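Long-range contacts in SUMO-1 cysteine protease S273R (African swine fever virus pig/Kenya/KEN-50/1950, PDB 6LJ9), which probably cleaves the viral pp220 and pp62 polyprotein precursors into core-shell proteins, acting as a cysteine protease of the Ulp1 type: residues I7-S12 / R266-R271; C14-T19 / R75-G80; F108-S113 / F153-N158; V170-D175 / I183-S188. All blocks are in the same frame, centred on the assembly; numbering follows the deposited sequence.

The four contacts form two pairs. Contacts 1 and 2 have centres about 9 Å apart and are tied by Lys77 of contact 2, whose NZ reaches His268 O at 2.7 Å and Ser12 O at 2.8 Å; strands 78-79 and 270-271 also pair there. Contacts 3 and 4 lie in the five-stranded mixed sheet, their centres about 11 Å apart, where strands 152-158 and 169-175 run side by side. Contact 4 carries Asn187, whose side chain is about 3 Å from that of the probable active-site His168; in contact 3 the side chain of Val156 is about 8 Å from that of the probable nucleophile Cys232. Contacts 2 and 4 are about 24 Å apart, centre to centre.

Contact 1 of 4, residues I7-S12 / R266-R271; sequences ITSSPS and RTHLFR
Ser9 OG meets His268 ND1 at 2.8 Å, the one hydrogen bond that crosses between segments 7-12 and 266-271. The hydroxyl lies at the edge of the imidazole, in the ring plane. It gets there because OG sits between the backbone N and the carbonyl carbon of Ser9 (chi1 57°), while CB is directed at the other segment. The loop then runs on over one face of the same ring: Ser10 C stands 3.7 Å above the plane over its centre, and Pro11 N lies over that face too, shifted toward the rim. The side chains of Pro11 and His268 lie side by side, pointing the same way, Pro11 CG and CD both 3.7 Å from His268 NE2. Two CA-H...O contacts bring the backbones together, from His268 CA to Ser10 O at 3.5 Å and from Pro11 CA to Thr267 O at 3.4 Å. Pro11 O comes to 3.3 Å from Thr267 O, a meeting of two acceptors without a bond; Arg82 donates to Pro11 O and may ease the repulsion. Thr267 OG1, near Pro11 CB, is engaged with Lys264 O, one turn back in its helix. The contact thus lays the loop after helix 3-6 against the last turn of helix 259-269, so that regions near the two ends of the chain meet. A hydroxyl lies in the ring plane and a peptide over the face, which would help to fix the rotation of the imidazole, and since Ser9 OG can donate or accept the hydrogen bond, it would suit either neutral tautomer.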
loop_
_atom_site.group_PDB
_atom_site.type_symbol
_atom_site.label_atom_id
_atom_site.label_comp_id
_atom_site.label_asym_id
_atom_site.label_seq_id
_atom_site.Cartn_x
_atom_site.Cartn_y
_atom_site.Cartn_z
ATOM N N ILE B 7 6.167 -13.177 -5.775
ATOM C CA ILE B 7 6.249 -11.720 -5.773
ATOM C C ILE B 7 5.578 -11.162 -7.022
ATOM O O ILE B 7 5.229 -11.909 -7.943
ATOM C CB ILE B 7 7.710 -11.243 -5.662
ATOM C CG1 ILE B 7 8.496 -11.600 -6.925
ATOM C CG2 ILE B 7 8.371 -11.847 -4.429
ATOM C CD1 ILE B 7 9.958 -11.207 -6.861
ATOM N N THR B 8 5.399 -9.842 -7.061
ATOM C CA THR B 8 4.567 -9.190 -8.064
ATOM C C THR B 8 5.358 -8.628 -9.242
ATOM O O THR B 8 4.773 -7.954 -10.097
ATOM C CB THR B 8 3.749 -8.071 -7.414
ATOM O OG1 THR B 8 4.631 -7.079 -6.876
ATOM C CG2 THR B 8 2.882 -8.628 -6.293
ATOM N N SER B 9 6.660 -8.888 -9.313
ATOM C CA SER B 9 7.473 -8.368 -10.403
ATOM C C SER B 9 7.424 -9.300 -11.611
ATOM O O SER B 9 6.866 -10.399 -11.567
ATOM C CB SER B 9 8.915 -8.163 -9.948
ATOM O OG SER B 9 9.465 -9.368 -9.452
ATOM N N SER B 10 8.031 -8.847 -12.702
ATOM C CA SER B 10 8.001 -9.564 -13.966
ATOM C C SER B 10 9.280 -9.251 -14.722
ATOM O O SER B 10 9.972 -8.275 -14.406
ATOM C CB SER B 10 6.769 -9.177 -14.796
ATOM O OG SER B 10 6.918 -7.887 -15.364
ATOM N N PRO B 11 9.635 -10.067 -15.720
ATOM C CA PRO B 11 10.841 -9.788 -16.514
ATOM C C PRO B 11 10.729 -8.573 -17.425
ATOM O O PRO B 11 11.690 -8.279 -18.146
ATOM C CB PRO B 11 11.021 -11.072 -17.344
ATOM C CG PRO B 11 10.244 -12.116 -16.611
ATOM C CD PRO B 11 9.078 -11.397 -16.021
ATOM N N SER B 12 9.601 -7.865 -17.430
ATOM C CA SER B 12 9.467 -6.685 -18.274
ATOM C C SER B 12 10.454 -5.606 -17.843
ATOM O O SER B 12 10.749 -5.451 -16.656
ATOM C CB SER B 12 8.037 -6.148 -18.211
ATOM O OG SER B 12 7.929 -4.895 -18.866
ATOM N N ARG B 266 17.426 -11.259 -11.787
ATOM C CA ARG B 266 18.093 -10.141 -12.445
ATOM C C ARG B 266 17.252 -9.582 -13.584
ATOM O O ARG B 266 17.278 -8.372 -13.839
ATOM C CB ARG B 266 19.463 -10.577 -12.967
ATOM C CG ARG B 266 20.482 -10.897 -11.885
ATOM C CD ARG B 266 21.764 -11.444 -12.496
ATOM N NE ARG B 266 22.816 -11.639 -11.501
ATOM C CZ ARG B 266 23.786 -10.764 -11.259
ATOM N NH1 ARG B 266 23.843 -9.629 -11.942
ATOM N NH2 ARG B 266 24.702 -11.025 -10.336
ATOM N N THR B 267 16.501 -10.442 -14.278
ATOM C CA THR B 267 15.618 -9.977 -15.340
ATOM C C THR B 267 14.421 -9.209 -14.796
ATOM O O THR B 267 13.781 -8.466 -15.549
ATOM C CB THR B 267 15.139 -11.158 -16.188
ATOM O OG1 THR B 267 14.251 -11.978 -15.417
ATOM C CG2 THR B 267 16.323 -11.997 -16.648
ATOM N N HIS B 268 14.101 -9.375 -13.512
ATOM C CA HIS B 268 13.062 -8.581 -12.871
ATOM C C HIS B 268 13.574 -7.240 -12.363
ATOM O O HIS B 268 12.763 -6.351 -12.079
ATOM C CB HIS B 268 12.446 -9.349 -11.696
ATOM C CG HIS B 268 11.663 -10.560 -12.103
ATOM N ND1 HIS B 268 10.448 -10.881 -11.536
ATOM C CD2 HIS B 268 11.924 -11.530 -13.010
ATOM C CE1 HIS B 268 9.991 -11.994 -12.082
ATOM N NE2 HIS B 268 10.868 -12.408 -12.978
ATOM N N LEU B 269 14.890 -7.075 -12.247
ATOM C CA LEU B 269 15.472 -5.886 -11.636
ATOM C C LEU B 269 15.862 -4.829 -12.663
ATOM O O LEU B 269 15.527 -3.651 -12.503
ATOM C CB LEU B 269 16.700 -6.273 -10.805
ATOM C CG LEU B 269 16.466 -7.007 -9.484
ATOM C CD1 LEU B 269 17.779 -7.512 -8.906
ATOM C CD2 LEU B 269 15.763 -6.093 -8.497
ATOM N N PHE B 270 16.569 -5.230 -13.715
ATOM C CA PHE B 270 17.226 -4.288 -14.605
ATOM C C PHE B 270 16.622 -4.335 -16.000
ATOM O O PHE B 270 15.982 -5.313 -16.399
ATOM C CB PHE B 270 18.730 -4.569 -14.684
ATOM C CG PHE B 270 19.388 -4.713 -13.345
ATOM C CD1 PHE B 270 19.468 -3.634 -12.479
ATOM C CD2 PHE B 270 19.926 -5.926 -12.948
ATOM C CE1 PHE B 270 20.072 -3.762 -11.243
ATOM C CE2 PHE B 270 20.532 -6.060 -11.714
ATOM C CZ PHE B 270 20.605 -4.977 -10.860
ATOM N N ARG B 271 16.839 -3.250 -16.737
ATOM C CA ARG B 271 16.441 -3.149 -18.129
ATOM C C ARG B 271 17.545 -3.695 -19.029
ATOM O O ARG B 271 18.666 -3.967 -18.596
ATOM C CB ARG B 271 16.121 -1.698 -18.494
ATOM C CG ARG B 271 17.293 -0.737 -18.344
ATOM C CD ARG B 271 17.019 0.586 -19.047
ATOM N NE ARG B 271 18.138 1.516 -18.928
ATOM C CZ ARG B 271 18.164 2.554 -18.098
ATOM N NH1 ARG B 271 17.125 2.804 -17.311
ATOM N NH2 ARG B 271 19.226 3.347 -18.059
#

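Contact 2 of 4, residues C14-T19 / R75-G80; sequences CAEHIT and RFKAPG
Cys14 and Phe76 form a single backbone bridge, their CA atoms 4.4 Å apart, just ahead of a type I beta turn from Ala15 to Ile18 that curls the loop back toward Arg75. Next to the bridge, Ala15 N donates to Arg75 O at 3.0 Å, approaching from above the carbonyl plane, 61° out of it. Lys77 runs past Cys14 to Glu16. From CB, CG leaves anti to the carbonyl carbon (chi1 -69°), and the rest of the chain is extended. CG touches Cys14 O at 3.4 Å, CD passes the same oxygen, and CE comes back to it at 3.4 Å, so the stem from CG to CE runs beside one carbonyl oxygen. CE also lies near Glu16 OE2, and the tip NZ makes a long salt bridge to that oxygen, 3.7 Å. The ammonium is held more firmly from outside the two segments, by the carbonyls of His268 and Ser12, while Glu16 OE1 pairs with Arg241. At the other end of the turn Ile18, itself poorly ordered, crosses Arg75 at about a right angle. Arg75 NE bonds to Cys24 O, and Cys24 in turn is the disulfide partner of Cys14, which ties this loop to itself beside the arginine. The contact is packing away from the active site: it joins the N-terminal loop to the chain leaving helix 68-75. Ile18 CG2 is 3.7 Å from Arg75 NH2, and Ile18 CD1 stands 3.9 Å above the guanidinium plane, over its centre.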
loop_
_atom_site.group_PDB
_atom_site.type_symbol
_atom_site.label_atom_id
_atom_site.label_comp_id
_atom_site.label_asym_id
_atom_site.label_seq_id
_atom_site.Cartn_x
_atom_site.Cartn_y
_atom_site.Cartn_z
ATOM N N CYS B 14 9.910 -2.373 -18.441
ATOM C CA CYS B 14 9.199 -1.153 -18.098
ATOM C C CYS B 14 9.212 -0.946 -16.587
ATOM O O CYS B 14 9.390 -1.885 -15.807
ATOM C CB CYS B 14 7.753 -1.200 -18.596
ATOM S SG CYS B 14 7.511 -1.627 -20.337
ATOM N N ALA B 15 9.023 0.306 -16.177
ATOM C CA ALA B 15 8.929 0.605 -14.756
ATOM C C ALA B 15 7.706 -0.083 -14.156
ATOM O O ALA B 15 6.686 -0.278 -14.823
ATOM C CB ALA B 15 8.858 2.114 -14.523
ATOM N N GLU B 16 7.823 -0.456 -12.879
ATOM C CA GLU B 16 6.778 -1.245 -12.232
ATOM C C GLU B 16 5.460 -0.482 -12.152
ATOM O O GLU B 16 4.386 -1.080 -12.276
ATOM C CB GLU B 16 7.237 -1.674 -10.839
ATOM C CG GLU B 16 8.559 -2.424 -10.820
ATOM C CD GLU B 16 8.397 -3.890 -10.467
ATOM O OE1 GLU B 16 7.289 -4.285 -10.049
ATOM O OE2 GLU B 16 9.381 -4.648 -10.606
ATOM N N HIS B 17 5.521 0.832 -11.940
ATOM C CA HIS B 17 4.315 1.643 -11.830
ATOM C C HIS B 17 3.691 1.974 -13.179
ATOM O O HIS B 17 2.633 2.615 -13.209
ATOM C CB HIS B 17 4.614 2.943 -11.076
ATOM C CG HIS B 17 5.667 3.788 -11.722
ATOM N ND1 HIS B 17 7.015 3.551 -11.562
ATOM C CD2 HIS B 17 5.570 4.876 -12.523
ATOM C CE1 HIS B 17 7.703 4.453 -12.237
ATOM N NE2 HIS B 17 6.851 5.269 -12.830
ATOM N N ILE B 18 4.307 1.565 -14.284
ATOM C CA ILE B 18 3.762 1.836 -15.609
ATOM C C ILE B 18 2.624 0.859 -15.880
ATOM O O ILE B 18 2.809 -0.361 -15.812
ATOM C CB ILE B 18 4.849 1.733 -16.687
ATOM C CG1 ILE B 18 5.917 2.806 -16.470
ATOM C CG2 ILE B 18 4.236 1.853 -18.075
ATOM C CD1 ILE B 18 5.363 4.210 -16.371
ATOM N N THR B 19 1.443 1.397 -16.193
ATOM C CA THR B 19 0.267 0.562 -16.413
ATOM C C THR B 19 0.224 -0.014 -17.825
ATOM O O THR B 19 -0.369 -1.077 -18.036
ATOM C CB THR B 19 -1.002 1.373 -16.127
ATOM O OG1 THR B 19 -0.914 1.951 -14.819
ATOM C CG2 THR B 19 -2.244 0.492 -16.193
ATOM N N ARG B 75 10.381 5.770 -16.965
ATOM C CA ARG B 75 9.525 4.737 -17.530
ATOM C C ARG B 75 10.226 3.401 -17.736
ATOM O O ARG B 75 9.593 2.460 -18.228
ATOM C CB ARG B 75 8.931 5.211 -18.863
ATOM C CG ARG B 75 8.045 6.440 -18.739
ATOM C CD ARG B 75 7.330 6.739 -20.045
ATOM N NE ARG B 75 6.426 5.661 -20.433
ATOM C CZ ARG B 75 5.132 5.624 -20.131
ATOM N NH1 ARG B 75 4.583 6.610 -19.436
ATOM N NH2 ARG B 75 4.386 4.602 -20.528
ATOM N N PHE B 76 11.501 3.287 -17.380
ATOM C CA PHE B 76 12.231 2.035 -17.482
ATOM C C PHE B 76 12.823 1.669 -16.128
ATOM O O PHE B 76 12.972 2.515 -15.241
ATOM C CB PHE B 76 13.353 2.118 -18.526
ATOM C CG PHE B 76 12.865 2.132 -19.946
ATOM C CD1 PHE B 76 12.467 3.316 -20.544
ATOM C CD2 PHE B 76 12.817 0.963 -20.687
ATOM C CE1 PHE B 76 12.023 3.335 -21.852
ATOM C CE2 PHE B 76 12.375 0.974 -21.996
ATOM C CZ PHE B 76 11.976 2.162 -22.580
ATOM N N LYS B 77 13.158 0.391 -15.978
ATOM C CA LYS B 77 13.863 -0.047 -14.787
ATOM C C LYS B 77 15.315 0.428 -14.838
ATOM O O LYS B 77 15.817 0.882 -15.869
ATOM C CB LYS B 77 13.790 -1.567 -14.649
ATOM C CG LYS B 77 12.399 -2.089 -14.321
ATOM C CD LYS B 77 12.370 -3.607 -14.254
ATOM C CE LYS B 77 11.008 -4.112 -13.799
ATOM N NZ LYS B 77 10.904 -5.596 -13.873
ATOM N N ALA B 78 15.990 0.324 -13.697
ATOM C CA ALA B 78 17.358 0.802 -13.598
ATOM C C ALA B 78 18.287 -0.047 -14.465
ATOM O O ALA B 78 18.048 -1.239 -14.665
ATOM C CB ALA B 78 17.830 0.770 -12.148
ATOM N N PRO B 79 19.349 0.550 -15.002
ATOM C CA PRO B 79 20.332 -0.241 -15.748
ATOM C C PRO B 79 21.191 -1.071 -14.809
ATOM O O PRO B 79 21.485 -0.669 -13.680
ATOM C CB PRO B 79 21.164 0.822 -16.472
ATOM C CG PRO B 79 21.076 2.016 -15.579
ATOM C CD PRO B 79 19.688 1.984 -14.990
ATOM N N GLY B 80 21.591 -2.245 -15.287
ATOM C CA GLY B 80 22.403 -3.141 -14.499
ATOM C C GLY B 80 22.620 -4.488 -15.156
ATOM O O GLY B 80 22.076 -4.785 -16.224
#

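Contact 3 of 4, residues F108-S113 / F153-N158; sequences FNCPFS and FGCVLN
Phe108 and Phe153 lie side by side on a parallel pair of strands, their side chains pointing the same way from one side of the sheet. The rings meet rim to rim, neither over the face of the other: planes 18° apart, centroids separated by 5.7 Å. In both residues CG is anti to the backbone N, which brings the rings alongside each other. The bump at Phe108 CD1 beds against the CD2-CE2 bond of Phe153, with CD1 to CD2 at 3.4 Å. Farther round the Phe153 ring, CZ meets Cys110 CB at 4.0 Å, so this ring fills the notch between Phe108 and Cys110. The other side of the sheet here has Asn109 but no side chain at its partner Gly154. Gly154 bonds through both backbone groups, N to Phe108 O at 3.1 Å and O to Cys110 N at 3.3 Å. Beyond it Cys110 turns toward the neighbouring strand and joins Cys155 by a disulfide, SG to SG 2.0 Å, with a torsion of 85° about the S-S bond. Strand 107-109 is the outermost strand of the mixed sheet within this chain, and Val156, one residue past the disulfide, packs on helix 232-244, which begins with the probable nucleophile Cys232. The covalent bond takes over where the backbone pairing stops, so the end of this outer strand is joined to the sheet by more than hydrogen bonds.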
loop_
_atom_site.group_PDB
_atom_site.type_symbol
_atom_site.label_atom_id
_atom_site.label_comp_id
_atom_site.label_asym_id
_atom_site.label_seq_id
_atom_site.Cartn_x
_atom_site.Cartn_y
_atom_site.Cartn_z
ATOM N N PHE B 108 10.129 3.100 2.771
ATOM C CA PHE B 108 11.206 4.068 2.934
ATOM C C PHE B 108 12.498 3.437 2.427
ATOM O O PHE B 108 12.977 2.448 2.990
ATOM C CB PHE B 108 11.339 4.497 4.395
ATOM C CG PHE B 108 12.270 5.660 4.605
ATOM C CD1 PHE B 108 13.637 5.464 4.708
ATOM C CD2 PHE B 108 11.776 6.950 4.706
ATOM C CE1 PHE B 108 14.496 6.529 4.901
ATOM C CE2 PHE B 108 12.630 8.023 4.902
ATOM C CZ PHE B 108 13.992 7.810 4.999
ATOM N N ASN B 109 13.059 4.010 1.366
ATOM C CA ASN B 109 14.318 3.539 0.811
ATOM C C ASN B 109 15.459 4.359 1.403
ATOM O O ASN B 109 15.417 5.593 1.383
ATOM C CB ASN B 109 14.306 3.639 -0.714
ATOM C CG ASN B 109 13.925 5.019 -1.202
ATOM O OD1 ASN B 109 12.800 5.474 -0.995
ATOM N ND2 ASN B 109 14.861 5.697 -1.856
ATOM N N CYS B 110 16.463 3.675 1.941
ATOM C CA CYS B 110 17.538 4.370 2.631
ATOM C C CYS B 110 18.362 5.179 1.629
ATOM O O CYS B 110 18.518 4.762 0.476
ATOM C CB CYS B 110 18.432 3.369 3.366
ATOM S SG CYS B 110 19.242 2.169 2.298
ATOM N N PRO B 111 18.888 6.350 2.022
ATOM C CA PRO B 111 19.651 7.169 1.067
ATOM C C PRO B 111 20.961 6.526 0.636
ATOM O O PRO B 111 21.324 5.441 1.102
ATOM C CB PRO B 111 19.896 8.475 1.836
ATOM C CG PRO B 111 18.843 8.517 2.877
ATOM C CD PRO B 111 18.605 7.080 3.268
ATOM N N PHE B 112 21.686 7.207 -0.255
ATOM C CA PHE B 112 22.905 6.632 -0.815
ATOM C C PHE B 112 24.058 6.674 0.181
ATOM O O PHE B 112 24.899 5.769 0.191
ATOM C CB PHE B 112 23.283 7.368 -2.103
ATOM C CG PHE B 112 24.404 6.723 -2.878
ATOM C CD1 PHE B 112 25.725 7.046 -2.614
ATOM C CD2 PHE B 112 24.132 5.811 -3.885
ATOM C CE1 PHE B 112 26.756 6.458 -3.328
ATOM C CE2 PHE B 112 25.157 5.220 -4.602
ATOM C CZ PHE B 112 26.470 5.545 -4.323
ATOM N N SER B 113 24.113 7.706 1.027
ATOM C CA SER B 113 25.240 7.847 1.945
ATOM C C SER B 113 25.154 6.838 3.084
ATOM O O SER B 113 26.155 6.204 3.441
ATOM C CB SER B 113 25.292 9.273 2.492
ATOM O OG SER B 113 26.444 9.469 3.295
ATOM N N PHE B 153 10.789 -0.268 5.928
ATOM C CA PHE B 153 12.109 0.312 5.738
ATOM C C PHE B 153 13.018 -0.729 5.105
ATOM O O PHE B 153 13.028 -1.890 5.524
ATOM C CB PHE B 153 12.693 0.798 7.075
ATOM C CG PHE B 153 14.075 1.380 6.966
ATOM C CD1 PHE B 153 15.195 0.580 7.138
ATOM C CD2 PHE B 153 14.256 2.728 6.711
ATOM C CE1 PHE B 153 16.466 1.112 7.044
ATOM C CE2 PHE B 153 15.527 3.265 6.616
ATOM C CZ PHE B 153 16.632 2.457 6.783
ATOM N N GLY B 154 13.779 -0.314 4.095
ATOM C CA GLY B 154 14.639 -1.240 3.387
ATOM C C GLY B 154 16.002 -0.671 3.054
ATOM O O GLY B 154 16.119 0.495 2.670
ATOM N N CYS B 155 17.040 -1.491 3.192
ATOM C CA CYS B 155 18.393 -1.044 2.900
ATOM C C CYS B 155 19.259 -2.254 2.586
ATOM O O CYS B 155 19.077 -3.331 3.158
ATOM C CB CYS B 155 18.983 -0.250 4.071
ATOM S SG CYS B 155 20.234 0.955 3.588
ATOM N N VAL B 156 20.196 -2.061 1.661
ATOM C CA VAL B 156 21.183 -3.069 1.292
ATOM C C VAL B 156 22.560 -2.491 1.574
ATOM O O VAL B 156 22.873 -1.384 1.124
ATOM C CB VAL B 156 21.057 -3.479 -0.187
ATOM C CG1 VAL B 156 22.096 -4.531 -0.536
ATOM C CG2 VAL B 156 19.653 -3.982 -0.485
ATOM N N LEU B 157 23.380 -3.234 2.315
ATOM C CA LEU B 157 24.681 -2.745 2.741
ATOM C C LEU B 157 25.766 -3.764 2.421
ATOM O O LEU B 157 25.501 -4.954 2.233
ATOM C CB LEU B 157 24.696 -2.412 4.240
ATOM C CG LEU B 157 24.343 -3.521 5.229
ATOM C CD1 LEU B 157 25.585 -3.989 5.973
ATOM C CD2 LEU B 157 23.283 -3.037 6.199
ATOM N N ASN B 158 27.001 -3.270 2.368
ATOM C CA ASN B 158 28.171 -4.077 2.049
ATOM C C ASN B 158 28.907 -4.407 3.342
ATOM O O ASN B 158 29.281 -3.503 4.096
ATOM C CB ASN B 158 29.090 -3.331 1.080
ATOM C CG ASN B 158 30.164 -4.221 0.486
ATOM O OD1 ASN B 158 30.432 -5.314 0.983
ATOM N ND2 ASN B 158 30.790 -3.751 -0.587
#

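Contact 4 of 4, residues V170-D175 / I183-S188; sequences VAIFVD and IEYFNS
Val170 and Tyr185 cross obliquely, the valine laying CG2 against the far half of the phenol ring, 3.5 Å from CE2. The other methyl, CG1, packs beside both Tyr185 OH and Asn187 ND2, 3.6 Å from each, against the weak hydrogen bond that joins them (3.4 Å). Ile172 meets the same tyrosine from farther back, CG1 to CD2 at 4.1 Å, and on this side of the sheet Val174 and Ile183 lie side by side and point alike, touching through their CG2 methyls; helix 195-208 packs over this side. On the other side Phe173 and Glu184 also run alongside each other, the carboxylate plane turned 47° from the ring and Glu184 OE1 3.8 Å from Phe173 CD2. That carboxylate is buried but well supplied: Tyr239 bonds OE1, while Ser182 and Arg243 hold OE2. Arg243 also binds Asp175 OD2 and Arg177 forms a salt bridge with Asp175 OD1, so two arginines probably offset the repulsion of like charges whose oxygens, Asp175 OD2 and Glu184 OE2, are 4.7 Å apart. Residues of the second subunit pack here, Gly178 on Asp175 and Asp179 on Glu184. The strands run antiparallel, joined by paired hydrogen bonds between Ala171 and Phe186 and between Phe173 and Glu184, the shortest from Glu184 N to Phe173 O at 2.7 Å. Just past this ladder Asn187 OD1 accepts from His168 NE2 and from Ala189 N. This beta hairpin thus sets Asn187 beside the histidine, consistent with the Cys-His-Asn active site assigned to this Ulp1-type cysteine protease.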
loop_
_atom_site.group_PDB
_atom_site.type_symbol
_atom_site.label_atom_id
_atom_site.label_comp_id
_atom_site.label_asym_id
_atom_site.label_seq_id
_atom_site.Cartn_x
_atom_site.Cartn_y
_atom_site.Cartn_z
ATOM N N VAL B 170 24.190 -7.531 1.958
ATOM C CA VAL B 170 23.171 -8.078 2.842
ATOM C C VAL B 170 22.043 -7.060 2.944
ATOM O O VAL B 170 22.228 -5.866 2.698
ATOM C CB VAL B 170 23.720 -8.424 4.245
ATOM C CG1 VAL B 170 24.822 -9.470 4.146
ATOM C CG2 VAL B 170 24.226 -7.175 4.937
ATOM N N ALA B 171 20.862 -7.548 3.307
ATOM C CA ALA B 171 19.662 -6.728 3.353
ATOM C C ALA B 171 19.234 -6.472 4.792
ATOM O O ALA B 171 19.445 -7.303 5.680
ATOM C CB ALA B 171 18.515 -7.392 2.584
ATOM N N ILE B 172 18.633 -5.303 5.011
ATOM C CA ILE B 172 18.019 -4.941 6.283
ATOM C C ILE B 172 16.606 -4.456 5.996
ATOM O O ILE B 172 16.411 -3.545 5.184
ATOM C CB ILE B 172 18.822 -3.859 7.034
ATOM C CG1 ILE B 172 20.075 -4.465 7.670
ATOM C CG2 ILE B 172 17.954 -3.176 8.085
ATOM C CD1 ILE B 172 20.747 -3.565 8.693
ATOM N N PHE B 173 15.624 -5.067 6.654
ATOM C CA PHE B 173 14.221 -4.742 6.437
ATOM C C PHE B 173 13.536 -4.538 7.780
ATOM O O PHE B 173 13.669 -5.371 8.681
ATOM C CB PHE B 173 13.516 -5.846 5.642
ATOM C CG PHE B 173 12.149 -5.460 5.157
ATOM C CD1 PHE B 173 12.000 -4.697 4.012
ATOM C CD2 PHE B 173 11.016 -5.860 5.845
ATOM C CE1 PHE B 173 10.745 -4.337 3.561
ATOM C CE2 PHE B 173 9.757 -5.503 5.400
ATOM C CZ PHE B 173 9.622 -4.741 4.256
ATOM N N VAL B 174 12.810 -3.431 7.907
ATOM C CA VAL B 174 12.044 -3.112 9.105
ATOM C C VAL B 174 10.572 -3.142 8.720
ATOM O O VAL B 174 10.110 -2.314 7.925
ATOM C CB VAL B 174 12.435 -1.750 9.693
ATOM C CG1 VAL B 174 11.570 -1.424 10.902
ATOM C CG2 VAL B 174 13.909 -1.737 10.065
ATOM N N ASP B 175 9.833 -4.097 9.276
ATOM C CA ASP B 175 8.421 -4.276 8.968
ATOM C C ASP B 175 7.603 -3.692 10.115
ATOM O O ASP B 175 7.599 -4.237 11.224
ATOM C CB ASP B 175 8.098 -5.752 8.747
ATOM C CG ASP B 175 6.702 -5.973 8.198
ATOM O OD1 ASP B 175 5.971 -4.982 7.988
ATOM O OD2 ASP B 175 6.336 -7.145 7.972
ATOM N N ILE B 183 12.710 -6.059 13.093
ATOM C CA ILE B 183 13.915 -5.538 12.462
ATOM C C ILE B 183 14.708 -6.740 11.972
ATOM O O ILE B 183 15.137 -7.577 12.775
ATOM C CB ILE B 183 14.736 -4.677 13.433
ATOM C CG1 ILE B 183 13.870 -3.546 13.992
ATOM C CG2 ILE B 183 15.964 -4.115 12.742
ATOM C CD1 ILE B 183 14.425 -2.916 15.247
ATOM N N GLU B 184 14.887 -6.838 10.658
ATOM C CA GLU B 184 15.369 -8.060 10.029
ATOM C C GLU B 184 16.713 -7.826 9.354
ATOM O O GLU B 184 16.919 -6.806 8.689
ATOM C CB GLU B 184 14.348 -8.575 9.010
ATOM C CG GLU B 184 12.935 -8.670 9.565
ATOM C CD GLU B 184 11.893 -8.852 8.481
ATOM O OE1 GLU B 184 12.273 -9.161 7.334
ATOM O OE2 GLU B 184 10.692 -8.680 8.777
ATOM N N TYR B 185 17.621 -8.783 9.534
ATOM C CA TYR B 185 18.917 -8.803 8.868
ATOM C C TYR B 185 19.029 -10.110 8.099
ATOM O O TYR B 185 19.018 -11.189 8.701
ATOM C CB TYR B 185 20.061 -8.665 9.878
ATOM C CG TYR B 185 21.445 -8.873 9.294
ATOM C CD1 TYR B 185 22.015 -10.140 9.240
ATOM C CD2 TYR B 185 22.184 -7.804 8.806
ATOM C CE1 TYR B 185 23.276 -10.337 8.713
ATOM C CE2 TYR B 185 23.449 -7.992 8.277
ATOM C CZ TYR B 185 23.989 -9.263 8.232
ATOM O OH TYR B 185 25.246 -9.468 7.708
ATOM N N PHE B 186 19.134 -10.017 6.776
ATOM C CA PHE B 186 19.208 -11.187 5.911
ATOM C C PHE B 186 20.596 -11.274 5.290
ATOM O O PHE B 186 21.036 -10.340 4.612
ATOM C CB PHE B 186 18.136 -11.139 4.823
ATOM C CG PHE B 186 18.258 -12.238 3.809
ATOM C CD1 PHE B 186 17.994 -13.553 4.158
ATOM C CD2 PHE B 186 18.639 -11.960 2.507
ATOM C CE1 PHE B 186 18.109 -14.568 3.227
ATOM C CE2 PHE B 186 18.754 -12.969 1.571
ATOM C CZ PHE B 186 18.489 -14.276 1.931
ATOM N N ASN B 187 21.277 -12.393 5.528
ATOM C CA ASN B 187 22.564 -12.701 4.910
ATOM C C ASN B 187 22.394 -14.001 4.135
ATOM O O ASN B 187 22.155 -15.056 4.733
ATOM C CB ASN B 187 23.671 -12.821 5.959
ATOM C CG ASN B 187 25.064 -12.872 5.346
ATOM O OD1 ASN B 187 25.267 -13.426 4.265
ATOM N ND2 ASN B 187 26.034 -12.289 6.043
ATOM N N SER B 188 22.516 -13.925 2.808
ATOM C CA SER B 188 22.328 -15.109 1.978
ATOM C C SER B 188 23.382 -16.177 2.241
ATOM O O SER B 188 23.157 -17.347 1.915
ATOM C CB SER B 188 22.343 -14.723 0.499
ATOM O OG SER B 188 23.582 -14.142 0.138
#